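Local coordinates for protein adenosine deaminase 1 (Arthrobacter aurescens, PDB 3RYS) that probably catalyses the hydrolytic deamination of adenine to hypoxanthine, using one zinc ion per subunit, at residues 29-34 against 70-75; 77-82 against 105-110; 87-92 against 289-294. One frame throughout, in Å; residues are numbered along the deposited sequence.

Interaction 1: 29-34 against 70-75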
loop_
_atom_site.group_PDB
_atom_site.type_symbol
_atom_site.label_atom_id
_atom_site.label_comp_id
_atom_site.label_asym_id
_atom_site.label_seq_id
_atom_site.Cartn_x
_atom_site.Cartn_y
_atom_site.Cartn_z
ATOM N N GLU A 29 0.700 20.130 0.950
ATOM C CA GLU A 29 1.780 21.079 0.699
ATOM C C GLU A 29 2.426 20.809 -0.657
ATOM O O GLU A 29 2.623 21.726 -1.456
ATOM C CB GLU A 29 2.838 21.036 1.810
ATOM C CG GLU A 29 2.319 21.410 3.193
ATOM C CD GLU A 29 1.428 20.331 3.791
ATOM O OE1 GLU A 29 1.821 19.148 3.747
ATOM O OE2 GLU A 29 0.336 20.662 4.302
ATOM N N LEU A 30 2.746 19.543 -0.916
ATOM C CA LEU A 30 3.411 19.166 -2.160
ATOM C C LEU A 30 2.495 19.377 -3.355
ATOM O O LEU A 30 2.939 19.805 -4.422
ATOM C CB LEU A 30 3.892 17.716 -2.107
ATOM C CG LEU A 30 4.713 17.274 -3.317
ATOM C CD1 LEU A 30 5.804 18.288 -3.622
ATOM C CD2 LEU A 30 5.301 15.883 -3.106
ATOM N N ILE A 31 1.216 19.076 -3.170
ATOM C CA ILE A 31 0.222 19.307 -4.209
ATOM C C ILE A 31 0.264 20.763 -4.693
ATOM O O ILE A 31 0.393 21.028 -5.887
ATOM C CB ILE A 31 -1.192 18.936 -3.722
ATOM C CG1 ILE A 31 -1.246 17.452 -3.353
ATOM C CG2 ILE A 31 -2.218 19.236 -4.789
ATOM C CD1 ILE A 31 -2.620 16.966 -2.924
ATOM N N PHE A 32 0.177 21.702 -3.761
ATOM C CA PHE A 32 0.240 23.117 -4.102
ATOM C C PHE A 32 1.585 23.537 -4.699
ATOM O O PHE A 32 1.645 24.432 -5.542
ATOM C CB PHE A 32 -0.100 23.975 -2.883
ATOM C CG PHE A 32 -1.563 24.245 -2.735
ATOM C CD1 PHE A 32 -2.429 23.239 -2.351
ATOM C CD2 PHE A 32 -2.075 25.507 -2.988
ATOM C CE1 PHE A 32 -3.782 23.482 -2.219
ATOM C CE2 PHE A 32 -3.424 25.758 -2.857
ATOM C CZ PHE A 32 -4.280 24.745 -2.472
ATOM N N ALA A 33 2.662 22.895 -4.262
ATOM C CA ALA A 33 3.987 23.217 -4.775
ATOM C C ALA A 33 4.147 22.749 -6.222
ATOM O O ALA A 33 4.683 23.470 -7.066
ATOM C CB ALA A 33 5.064 22.603 -3.890
ATOM N N LEU A 34 3.680 21.536 -6.503
ATOM C CA LEU A 34 3.775 20.978 -7.847
ATOM C C LEU A 34 2.822 21.693 -8.795
ATOM O O LEU A 34 3.145 21.915 -9.963
ATOM C CB LEU A 34 3.506 19.472 -7.831
ATOM C CG LEU A 34 4.533 18.662 -7.038
ATOM C CD1 LEU A 34 4.176 17.186 -7.021
ATOM C CD2 LEU A 34 5.928 18.873 -7.606
ATOM N N MET A 70 -3.877 13.790 -8.588
ATOM C CA MET A 70 -2.794 13.336 -9.451
ATOM C C MET A 70 -2.514 14.301 -10.601
ATOM O O MET A 70 -1.514 14.159 -11.305
ATOM C CB MET A 70 -3.095 11.945 -10.012
ATOM C CG MET A 70 -3.150 10.851 -8.969
ATOM S SD MET A 70 -3.336 9.230 -9.736
ATOM C CE MET A 70 -3.695 8.224 -8.305
ATOM N N ALA A 71 -3.396 15.279 -10.786
ATOM C CA ALA A 71 -3.289 16.208 -11.907
ATOM C C ALA A 71 -2.019 17.063 -11.877
ATOM O O ALA A 71 -1.595 17.581 -12.910
ATOM C CB ALA A 71 -4.523 17.094 -11.979
ATOM N N VAL A 72 -1.418 17.211 -10.700
ATOM C CA VAL A 72 -0.207 18.019 -10.565
ATOM C C VAL A 72 1.053 17.248 -10.963
ATOM O O VAL A 72 2.126 17.835 -11.113
ATOM C CB VAL A 72 -0.035 18.574 -9.134
ATOM C CG1 VAL A 72 -1.237 19.428 -8.746
ATOM C CG2 VAL A 72 0.172 17.439 -8.141
ATOM N N LEU A 73 0.915 15.938 -11.140
ATOM C CA LEU A 73 2.040 15.091 -11.523
ATOM C C LEU A 73 2.247 15.070 -13.031
ATOM O O LEU A 73 1.664 14.243 -13.721
ATOM C CB LEU A 73 1.814 13.665 -11.028
ATOM C CG LEU A 73 1.698 13.459 -9.520
ATOM C CD1 LEU A 73 1.358 12.008 -9.202
ATOM C CD2 LEU A 73 2.989 13.890 -8.836
ATOM N N GLN A 74 3.094 15.961 -13.539
ATOM C CA GLN A 74 3.289 16.096 -14.985
ATOM C C GLN A 74 4.645 15.587 -15.467
ATOM O O GLN A 74 4.747 14.944 -16.513
ATOM C CB GLN A 74 3.129 17.561 -15.412
ATOM C CG GLN A 74 1.742 18.136 -15.192
ATOM C CD GLN A 74 0.679 17.387 -15.968
ATOM O OE1 GLN A 74 -0.359 17.019 -15.420
ATOM N NE2 GLN A 74 0.938 17.149 -17.251
ATOM N N THR A 75 5.686 15.892 -14.705
ATOM C CA THR A 75 7.046 15.643 -15.148
ATOM C C THR A 75 7.712 14.551 -14.334
ATOM O O THR A 75 7.270 14.212 -13.235
ATOM C CB THR A 75 7.912 16.915 -15.032
ATOM O OG1 THR A 75 8.205 17.174 -13.651
ATOM C CG2 THR A 75 7.180 18.109 -15.626
#
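Ile31 and Leu34 of helix 28-37 pack against Val72 and Leu73 in a small buried apolar contact. The second pair lies between helix 59-69 and helix 76-92, so a helix face here rests on a short 3-10 segment (70-72) and the loop after it. Val72 carries most of the contact. Its CB bond points at the helix, and the two methyls divide the work. CG1, anti to the carbonyl carbon (chi1 -59°), turns toward Ile31. It lies 3.7 Å from Ile31 O, the backbone carbonyl oxygen, and 4.1 Å from Ile31 CG2. CG2 of Val72 goes to the other partner and sits 3.9 Å from Leu34 CB. The side chains of Ile31 and Leu34 each meet Val72 at about a right angle. Near this point the backbones are closest, with Leu34 CA and Val72 CA 5.7 Å apart.

The fold is the TIM barrel of the adenosine and AMP deaminases. Both segments belong to the long helical excursion between strands 15-17 and 95-102. Helix 59-69 of this excursion carries Leu59, Phe62, Leu63 and Tyr66, which line the adenine pocket. The segment holding Val72 follows that helix directly. The contact itself is away from the ligand, with the Leu73 side chain about 12 Å from the bound adenine.

Leu73 enters differently from Val72. Its CB bond points away from helix 28-37, yet the branched end swings back, and CD2 meets Leu34 CD1 at 3.9 Å. The same side chain also touches Phe79 and Met82 of helix 76-92. Thr75 takes the N-cap position of that helix, and its side chain caps a backbone N in the first turn. Asp78 OD2 accepts hydrogen bonds from the backbone N atoms of Gln74 and Thr75.

Interaction 2: 77-82 against 105-110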
loop_
_atom_site.group_PDB
_atom_site.type_symbol
_atom_site.label_atom_id
_atom_site.label_comp_id
_atom_site.label_asym_id
_atom_site.label_seq_id
_atom_site.Cartn_x
_atom_site.Cartn_y
_atom_site.Cartn_z
ATOM N N GLN A 77 10.370 14.803 -12.774
ATOM C CA GLN A 77 10.782 15.424 -11.521
ATOM C C GLN A 77 9.655 15.356 -10.495
ATOM O O GLN A 77 9.892 15.110 -9.311
ATOM C CB GLN A 77 11.210 16.878 -11.763
ATOM C CG GLN A 77 11.883 17.557 -10.570
ATOM C CD GLN A 77 13.085 16.780 -10.047
ATOM O OE1 GLN A 77 13.747 16.054 -10.794
ATOM N NE2 GLN A 77 13.373 16.931 -8.755
ATOM N N ASP A 78 8.427 15.567 -10.957
ATOM C CA ASP A 78 7.253 15.497 -10.091
ATOM C C ASP A 78 7.128 14.143 -9.393
ATOM O O ASP A 78 6.881 14.076 -8.187
ATOM C CB ASP A 78 5.987 15.799 -10.893
ATOM C CG ASP A 78 5.954 17.225 -11.409
ATOM O OD1 ASP A 78 6.592 18.096 -10.781
ATOM O OD2 ASP A 78 5.289 17.475 -12.438
ATOM N N PHE A 79 7.306 13.066 -10.153
ATOM C CA PHE A 79 7.208 11.722 -9.598
ATOM C C PHE A 79 8.355 11.423 -8.637
ATOM O O PHE A 79 8.146 10.851 -7.567
ATOM C CB PHE A 79 7.136 10.679 -10.718
ATOM C CG PHE A 79 5.831 10.691 -11.463
ATOM C CD1 PHE A 79 4.726 10.006 -10.968
ATOM C CD2 PHE A 79 5.699 11.394 -12.648
ATOM C CE1 PHE A 79 3.514 10.021 -11.647
ATOM C CE2 PHE A 79 4.491 11.414 -13.333
ATOM C CZ PHE A 79 3.398 10.723 -12.831
ATOM N N THR A 80 9.562 11.824 -9.022
ATOM C CA THR A 80 10.738 11.664 -8.175
ATOM C C THR A 80 10.554 12.368 -6.835
ATOM O O THR A 80 10.729 11.765 -5.778
ATOM C CB THR A 80 11.993 12.232 -8.857
ATOM O OG1 THR A 80 12.347 11.403 -9.971
ATOM C CG2 THR A 80 13.151 12.289 -7.880
ATOM N N ASP A 81 10.208 13.650 -6.893
ATOM C CA ASP A 81 9.943 14.438 -5.697
ATOM C C ASP A 81 8.943 13.752 -4.769
ATOM O O ASP A 81 9.163 13.674 -3.563
ATOM C CB ASP A 81 9.432 15.829 -6.075
ATOM C CG ASP A 81 10.537 16.742 -6.571
ATOM O OD1 ASP A 81 11.721 16.372 -6.429
ATOM O OD2 ASP A 81 10.223 17.832 -7.091
ATOM N N MET A 82 7.846 13.254 -5.333
ATOM C CA MET A 82 6.798 12.632 -4.530
ATOM C C MET A 82 7.302 11.380 -3.837
ATOM O O MET A 82 6.987 11.131 -2.669
ATOM C CB MET A 82 5.588 12.280 -5.395
ATOM C CG MET A 82 4.637 11.290 -4.748
ATOM S SD MET A 82 3.283 10.836 -5.848
ATOM C CE MET A 82 4.178 10.016 -7.160
ATOM N N GLN A 105 -1.980 3.554 -15.033
ATOM C CA GLN A 105 -3.119 4.028 -15.813
ATOM C C GLN A 105 -3.669 5.375 -15.337
ATOM O O GLN A 105 -4.218 6.132 -16.129
ATOM C CB GLN A 105 -4.238 2.986 -15.814
ATOM C CG GLN A 105 -3.929 1.719 -16.586
ATOM C CD GLN A 105 -4.794 0.558 -16.141
ATOM O OE1 GLN A 105 -4.675 0.086 -15.012
ATOM N NE2 GLN A 105 -5.668 0.088 -17.026
ATOM N N ALA A 106 -3.531 5.672 -14.048
ATOM C CA ALA A 106 -4.048 6.924 -13.511
ATOM C C ALA A 106 -3.243 8.108 -14.030
ATOM O O ALA A 106 -3.633 9.262 -13.857
ATOM C CB ALA A 106 -4.044 6.900 -11.999
ATOM N N HIS A 107 -2.120 7.817 -14.675
ATOM C CA HIS A 107 -1.291 8.865 -15.253
ATOM C C HIS A 107 -1.314 8.840 -16.782
ATOM O O HIS A 107 -1.323 9.888 -17.424
ATOM C CB HIS A 107 0.137 8.777 -14.712
ATOM C CG HIS A 107 0.197 8.598 -13.228
ATOM N ND1 HIS A 107 0.637 7.435 -12.634
ATOM C CD2 HIS A 107 -0.162 9.425 -12.218
ATOM C CE1 HIS A 107 0.560 7.557 -11.322
ATOM N NE2 HIS A 107 0.075 8.754 -11.044
ATOM N N THR A 108 -1.346 7.645 -17.362
ATOM C CA THR A 108 -1.415 7.521 -18.812
ATOM C C THR A 108 -2.780 7.984 -19.327
ATOM O O THR A 108 -2.905 8.398 -20.483
ATOM C CB THR A 108 -1.125 6.074 -19.290
ATOM O OG1 THR A 108 -2.133 5.186 -18.787
ATOM C CG2 THR A 108 0.246 5.611 -18.808
ATOM N N SER A 109 -3.794 7.910 -18.461
ATOM C CA SER A 109 -5.143 8.373 -18.788
ATOM C C SER A 109 -5.217 9.888 -18.787
ATOM O O SER A 109 -6.248 10.462 -19.138
ATOM C CB SER A 109 -6.169 7.844 -17.784
ATOM O OG SER A 109 -6.358 6.451 -17.933
ATOM N N ARG A 110 -4.134 10.533 -18.368
ATOM C CA ARG A 110 -4.100 11.985 -18.305
ATOM C C ARG A 110 -3.156 12.516 -19.364
ATOM O O ARG A 110 -2.911 13.718 -19.440
ATOM C CB ARG A 110 -3.656 12.456 -16.923
ATOM C CG ARG A 110 -4.698 12.263 -15.846
ATOM C CD ARG A 110 -4.054 12.194 -14.476
ATOM N NE ARG A 110 -3.047 13.230 -14.321
ATOM C CZ ARG A 110 -1.755 13.000 -14.119
ATOM N NH1 ARG A 110 -1.300 11.761 -14.026
ATOM N NH2 ARG A 110 -0.922 14.020 -13.991
#
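Phe79 and His107 form a T-shaped (edge-to-face) aromatic pair, and nearly all of this contact lies in it. Phe79 supplies the edge and His107 the face. The ring planes stand at 87° and the centroids are 4.9 Å apart. Phe79 CE1 sits over the centre of the imidazole, 3.6 Å above its plane, and lies 3.7 Å from His107 NE2. CZ comes down beside it, 3.8 Å from His107 CD2. Both rings are buried, and both CB bonds point across the contact.

The side toward Arg110 is looser. This residue is partly exposed, and its side chain comes no closer than 5.0 Å to residues 77-82. Its NH1 lies in the plane of the imidazole, at the edge, and makes a weak hydrogen bond of 3.4 Å to Ala106 O. NH2 hydrogen-bonds to Leu73 O, beyond the two segments. Ser109, further out, is exposed and turns its OG back to Gln105 O.

With an alanine at His107, the Phe79 edge would probably lose the flat face it rests on, and a gap would open between the two segments.

Helix 76-92 runs before strand 95-102 and helix 104-108 follows it, so the ring pair spans this strand connection of the barrel. Cys117 of helix 114-125 touches both rings, and Glu23 also packs on His107.

Interaction 3: 87-92 against 289-294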
loop_
_atom_site.group_PDB
_atom_site.type_symbol
_atom_site.label_atom_id
_atom_site.label_comp_id
_atom_site.label_asym_id
_atom_site.label_seq_id
_atom_site.Cartn_x
_atom_site.Cartn_y
_atom_site.Cartn_z
ATOM N N LEU A 87 9.768 8.313 0.955
ATOM C CA LEU A 87 10.896 7.522 1.433
ATOM C C LEU A 87 11.547 8.187 2.643
ATOM O O LEU A 87 11.949 7.519 3.594
ATOM C CB LEU A 87 11.922 7.303 0.314
ATOM C CG LEU A 87 11.484 6.409 -0.850
ATOM C CD1 LEU A 87 12.446 6.516 -2.029
ATOM C CD2 LEU A 87 11.351 4.970 -0.399
ATOM N N GLU A 88 11.632 9.513 2.601
ATOM C CA GLU A 88 12.202 10.291 3.693
ATOM C C GLU A 88 11.356 10.158 4.965
ATOM O O GLU A 88 11.877 9.866 6.048
ATOM C CB GLU A 88 12.334 11.761 3.277
ATOM C CG GLU A 88 12.884 12.680 4.360
ATOM C CD GLU A 88 12.765 14.155 4.002
ATOM O OE1 GLU A 88 12.387 14.466 2.851
ATOM O OE2 GLU A 88 13.050 15.006 4.873
ATOM N N ARG A 89 10.050 10.360 4.828
ATOM C CA ARG A 89 9.137 10.263 5.967
ATOM C C ARG A 89 8.989 8.821 6.465
ATOM O O ARG A 89 8.952 8.568 7.670
ATOM C CB ARG A 89 7.774 10.868 5.622
ATOM C CG ARG A 89 6.735 10.726 6.721
ATOM C CD ARG A 89 7.176 11.377 8.034
ATOM N NE ARG A 89 6.163 11.204 9.075
ATOM C CZ ARG A 89 6.002 10.087 9.781
ATOM N NH1 ARG A 89 6.794 9.044 9.567
ATOM N NH2 ARG A 89 5.051 10.009 10.704
ATOM N N ALA A 90 8.926 7.879 5.530
ATOM C CA ALA A 90 8.841 6.468 5.877
ATOM C C ALA A 90 10.039 6.034 6.714
ATOM O O ALA A 90 9.882 5.363 7.734
ATOM C CB ALA A 90 8.727 5.611 4.622
ATOM N N ALA A 91 11.236 6.419 6.285
ATOM C CA ALA A 91 12.453 6.053 7.000
ATOM C C ALA A 91 12.410 6.543 8.445
ATOM O O ALA A 91 12.648 5.775 9.379
ATOM C CB ALA A 91 13.685 6.600 6.281
ATOM N N ALA A 92 12.091 7.823 8.619
ATOM C CA ALA A 92 11.981 8.428 9.942
ATOM C C ALA A 92 10.979 7.701 10.831
ATOM O O ALA A 92 11.044 7.796 12.051
ATOM C CB ALA A 92 11.596 9.893 9.818
ATOM N N VAL A 289 2.891 4.534 8.633
ATOM C CA VAL A 289 2.851 3.257 9.337
ATOM C C VAL A 289 3.043 3.448 10.844
ATOM O O VAL A 289 2.291 2.890 11.644
ATOM C CB VAL A 289 3.876 2.244 8.781
ATOM C CG1 VAL A 289 5.298 2.695 9.085
ATOM C CG2 VAL A 289 3.618 0.862 9.362
ATOM N N ASP A 290 4.030 4.256 11.228
ATOM C CA ASP A 290 4.303 4.491 12.643
ATOM C C ASP A 290 3.109 5.138 13.332
ATOM O O ASP A 290 2.891 4.934 14.520
ATOM C CB ASP A 290 5.570 5.331 12.837
ATOM C CG ASP A 290 5.445 6.733 12.260
ATOM O OD1 ASP A 290 5.249 7.685 13.053
ATOM O OD2 ASP A 290 5.544 6.881 11.020
ATOM N N ASP A 291 2.336 5.914 12.580
ATOM C CA ASP A 291 1.101 6.489 13.100
ATOM C C ASP A 291 0.049 5.409 13.288
ATOM O O ASP A 291 -0.709 5.437 14.256
ATOM C CB ASP A 291 0.575 7.583 12.172
ATOM C CG ASP A 291 1.420 8.842 12.218
ATOM O OD1 ASP A 291 1.699 9.341 13.336
ATOM O OD2 ASP A 291 1.803 9.332 11.133
ATOM N N ASN A 292 0.002 4.455 12.361
ATOM C CA ASN A 292 -0.913 3.327 12.495
ATOM C C ASN A 292 -0.581 2.525 13.745
ATOM O O ASN A 292 -1.472 2.119 14.483
ATOM C CB ASN A 292 -0.889 2.428 11.255
ATOM C CG ASN A 292 -1.717 2.988 10.103
ATOM O OD1 ASN A 292 -2.853 2.568 9.880
ATOM N ND2 ASN A 292 -1.152 3.943 9.369
ATOM N N PHE A 293 0.706 2.306 13.990
ATOM C CA PHE A 293 1.124 1.589 15.186
ATOM C C PHE A 293 0.748 2.363 16.443
ATOM O O PHE A 293 0.164 1.807 17.375
ATOM C CB PHE A 293 2.628 1.320 15.164
ATOM C CG PHE A 293 3.007 0.076 14.422
ATOM C CD1 PHE A 293 3.407 0.136 13.099
ATOM C CD2 PHE A 293 2.966 -1.153 15.048
ATOM C CE1 PHE A 293 3.759 -1.010 12.414
ATOM C CE2 PHE A 293 3.313 -2.302 14.368
ATOM C CZ PHE A 293 3.712 -2.232 13.049
ATOM N N GLU A 294 1.088 3.649 16.460
ATOM C CA GLU A 294 0.781 4.517 17.592
ATOM C C GLU A 294 -0.678 4.406 18.010
ATOM O O GLU A 294 -0.988 4.319 19.201
ATOM C CB GLU A 294 1.102 5.970 17.255
ATOM C CG GLU A 294 0.815 6.934 18.391
ATOM C CD GLU A 294 0.846 8.382 17.947
ATOM O OE1 GLU A 294 0.835 8.631 16.720
ATOM O OE2 GLU A 294 0.876 9.271 18.824
#
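Asp290 OD2 is gripped by two nitrogens of one guanidinium, Arg89 NH1 at 2.9 Å and Arg89 NH2 at 3.2 Å. This salt bridge ties two outer helices of the TIM barrel. Helix 76-92 precedes strand 95-102, and helix 289-300 follows strand 275-277, the last strand of the chain. Arg89 reaches over from the first helix. CG is anti to the backbone N (chi1 176°) and the chain bends at chi2, which carries the guanidinium end-on to the carboxylate. Asp290 comes from the opposite direction. The contact lies at the surface, and all three charged residues are partly exposed.

Asp291 completes a salt-bridge network. Its OD2 is 3.3 Å from Arg89 NH2, but its stronger partner is the backbone N of Tyr288, just before the helix. Thus NH2 serves two acidic residues while NH1 serves Asp290. The positive guanidinium probably offsets the charge of these adjacent aspartates. Beneath the network, Val289 and Ala90 both pack on Val95.

The guanidinium and Asp290 carboxylate planes are 42° apart. NH2 uses the syn lone pair of OD2, whereas NH1 meets OD2 on the syn side but 28° out of the carboxylate plane.

From the N terminus, helix 28-37 comes first. Interaction 1 closes a loop of 35 residues when the chain returns at 70-75. Helix 76-92 starts directly afterwards and serves both remaining contacts. Interaction 2 uses its early part and closes across strand 95-102 at 105-110. Interaction 3 uses its last turns and closes only at 289-294, 196 residues later. Interactions 2 and 3 therefore cross, while interaction 1 lies in series with both. Interactions 1 and 2 touch, with centres 9 Å apart. Interaction 1 ties helix 28-37 to the loop before helix 76-92. The other two tie helix 76-92 to helix 104-108 and its following turn, and to helix 289-300.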